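Local coordinates for putative GGDEF domain protein (Pseudomonas aeruginosa, PDB 7E6G) that probably makes the second messenger cyclic di-GMP from two molecules of GTP, as a magnesium-dependent diguanylate cyclase of the GGDEF family, at residues T107-R112 / D174-W179. Residues are numbered along the deposited sequence; the frame is centred on the assembly and turned at random.
Sequences TGLPNR and DLCGRW
Arg112 lays its guanidinium flat on the indole of Trp179: the planes are 17° apart, and Arg112 CZ sits 3.8 Å from the centroid of the six-membered ring, a cation-pi stack over the face. The same guanidinium is held at its edge, where Arg112 NE donates to Trp179 O at 3.1 Å (N-H...O angle 163°), with Trp179 O in the plane of the guanidinium and a weak second bond from NH2. Arg112 NH1 makes a salt bridge to Glu161 of the second subunit; together these would restrict the rotation of the guanidinium.

Between the backbones, Arg178 N donates to Pro110 O at 3.1 Å. The side chain of Arg178, with CG anti to the backbone N (chi1 174°), runs on past Thr107, whose OG1 accepts from Leu109 N in an ST turn and bonds Asp104; Arg178 CD merely packs there. At the tip, Arg178 bonds Gly180 O and Gly181 O and reaches O6 of the bound GTP analogue, so the contact borders the guanine end of the nucleotide pocket.

The apolar pair is Leu109 CD1 with Cys176 SG, 3.9 Å apart; the Leu109 side chain and Pro110 ring also pack against the Cys176 carbonyl.

The loop linking the long helix 27-102 to helix 112-128, whose N-terminus Asn111 caps through OD1 to Met114 N, thereby lies along strand 175-178, an outermost strand of the GGDEF sheet within this chain, with Leu109 also packing on helix 152-168 and strand 183-188.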
loop_
_atom_site.group_PDB
_atom_site.type_symbol
_atom_site.label_atom_id
_atom_site.label_comp_id
_atom_site.label_asym_id
_atom_site.label_seq_id
_atom_site.Cartn_x
_atom_site.Cartn_y
_atom_site.Cartn_z
ATOM N N THR A 107 -22.431 -33.614 13.448
ATOM C CA THR A 107 -22.785 -33.957 12.072
ATOM C C THR A 107 -22.232 -32.984 11.043
ATOM O O THR A 107 -22.264 -33.292 9.846
ATOM C CB THR A 107 -24.319 -33.999 11.883
ATOM O OG1 THR A 107 -24.888 -32.720 12.219
ATOM C CG2 THR A 107 -24.969 -35.100 12.715
ATOM N N GLY A 108 -21.759 -31.806 11.466
ATOM C CA GLY A 108 -21.376 -30.770 10.533
ATOM C C GLY A 108 -22.531 -29.999 9.938
ATOM O O GLY A 108 -22.313 -28.909 9.394
ATOM N N LEU A 109 -23.756 -30.511 10.048
ATOM C CA LEU A 109 -24.923 -29.840 9.497
ATOM C C LEU A 109 -25.137 -28.459 10.117
ATOM O O LEU A 109 -24.638 -28.172 11.209
ATOM C CB LEU A 109 -26.158 -30.686 9.741
ATOM C CG LEU A 109 -26.167 -31.957 8.932
ATOM C CD1 LEU A 109 -27.396 -32.735 9.352
ATOM C CD2 LEU A 109 -26.209 -31.604 7.465
ATOM N N PRO A 110 -25.997 -27.699 9.565
ATOM C CA PRO A 110 -26.407 -26.492 10.137
ATOM C C PRO A 110 -27.182 -26.710 11.353
ATOM O O PRO A 110 -27.899 -27.546 11.385
ATOM C CB PRO A 110 -27.333 -26.035 9.129
ATOM C CG PRO A 110 -26.811 -26.439 7.924
ATOM C CD PRO A 110 -26.068 -27.610 8.155
ATOM N N ASN A 111 -27.084 -25.887 12.317
ATOM C CA ASN A 111 -27.817 -26.002 13.512
ATOM C C ASN A 111 -29.098 -25.299 13.642
ATOM O O ASN A 111 -29.534 -24.911 12.760
ATOM C CB ASN A 111 -26.909 -25.796 14.655
ATOM C CG ASN A 111 -26.594 -24.448 14.935
ATOM O OD1 ASN A 111 -27.029 -23.601 14.427
ATOM N ND2 ASN A 111 -25.883 -24.308 15.829
ATOM N N ARG A 112 -29.706 -25.294 14.773
ATOM C CA ARG A 112 -30.931 -24.672 14.984
ATOM C C ARG A 112 -30.931 -23.243 14.788
ATOM O O ARG A 112 -31.795 -22.791 14.298
ATOM C CB ARG A 112 -31.367 -24.926 16.304
ATOM C CG ARG A 112 -32.320 -25.985 16.521
ATOM C CD ARG A 112 -33.206 -25.595 17.611
ATOM N NE ARG A 112 -34.145 -26.606 17.759
ATOM C CZ ARG A 112 -35.350 -26.452 18.047
ATOM N NH1 ARG A 112 -35.787 -25.393 18.374
ATOM N NH2 ARG A 112 -36.037 -27.416 18.121
ATOM N N ASP A 174 -30.899 -26.139 -1.056
ATOM C CA ASP A 174 -31.609 -26.754 0.051
ATOM C C ASP A 174 -30.729 -26.814 1.295
ATOM O O ASP A 174 -29.494 -26.790 1.234
ATOM C CB ASP A 174 -32.054 -28.157 -0.318
ATOM C CG ASP A 174 -33.012 -28.164 -1.468
ATOM O OD1 ASP A 174 -33.550 -27.089 -1.808
ATOM O OD2 ASP A 174 -33.210 -29.252 -2.041
ATOM N N LEU A 175 -31.386 -26.926 2.437
ATOM C CA LEU A 175 -30.732 -26.793 3.730
ATOM C C LEU A 175 -31.160 -27.948 4.615
ATOM O O LEU A 175 -32.352 -28.101 4.898
ATOM C CB LEU A 175 -31.124 -25.470 4.366
ATOM C CG LEU A 175 -30.094 -24.621 5.076
ATOM C CD1 LEU A 175 -28.929 -24.296 4.162
ATOM C CD2 LEU A 175 -30.813 -23.375 5.489
ATOM N N CYS A 176 -30.213 -28.754 5.063
ATOM C CA CYS A 176 -30.521 -29.837 5.989
ATOM C C CYS A 176 -29.899 -29.533 7.344
ATOM O O CYS A 176 -28.671 -29.535 7.473
ATOM C CB CYS A 176 -30.014 -31.182 5.478
ATOM S SG CYS A 176 -30.258 -32.498 6.718
ATOM N N GLY A 177 -30.731 -29.309 8.356
ATOM C CA GLY A 177 -30.255 -28.921 9.667
ATOM C C GLY A 177 -30.541 -29.960 10.731
ATOM O O GLY A 177 -31.536 -30.692 10.667
ATOM N N ARG A 178 -29.643 -30.027 11.716
ATOM C CA ARG A 178 -29.869 -30.810 12.920
ATOM C C ARG A 178 -30.835 -30.054 13.829
ATOM O O ARG A 178 -30.541 -28.944 14.272
ATOM C CB ARG A 178 -28.542 -31.086 13.622
ATOM C CG ARG A 178 -28.713 -31.781 14.961
ATOM C CD ARG A 178 -27.679 -32.839 15.145
ATOM N NE ARG A 178 -28.079 -33.846 16.116
ATOM C CZ ARG A 178 -27.201 -34.459 16.900
ATOM N NH1 ARG A 178 -25.915 -34.142 16.809
ATOM N NH2 ARG A 178 -27.593 -35.366 17.778
ATOM N N TRP A 179 -31.998 -30.640 14.086
ATOM C CA TRP A 179 -33.063 -29.933 14.785
ATOM C C TRP A 179 -33.184 -30.362 16.238
ATOM O O TRP A 179 -33.725 -29.607 17.052
ATOM C CB TRP A 179 -34.396 -30.163 14.047
ATOM C CG TRP A 179 -35.593 -29.321 14.467
ATOM C CD1 TRP A 179 -36.778 -29.781 15.009
ATOM C CD2 TRP A 179 -35.746 -27.901 14.334
ATOM N NE1 TRP A 179 -37.638 -28.731 15.234
ATOM C CE2 TRP A 179 -37.033 -27.569 14.822
ATOM C CE3 TRP A 179 -34.920 -26.877 13.856
ATOM C CZ2 TRP A 179 -37.505 -26.242 14.851
ATOM C CZ3 TRP A 179 -35.395 -25.558 13.878
ATOM C CH2 TRP A 179 -36.675 -25.257 14.375
#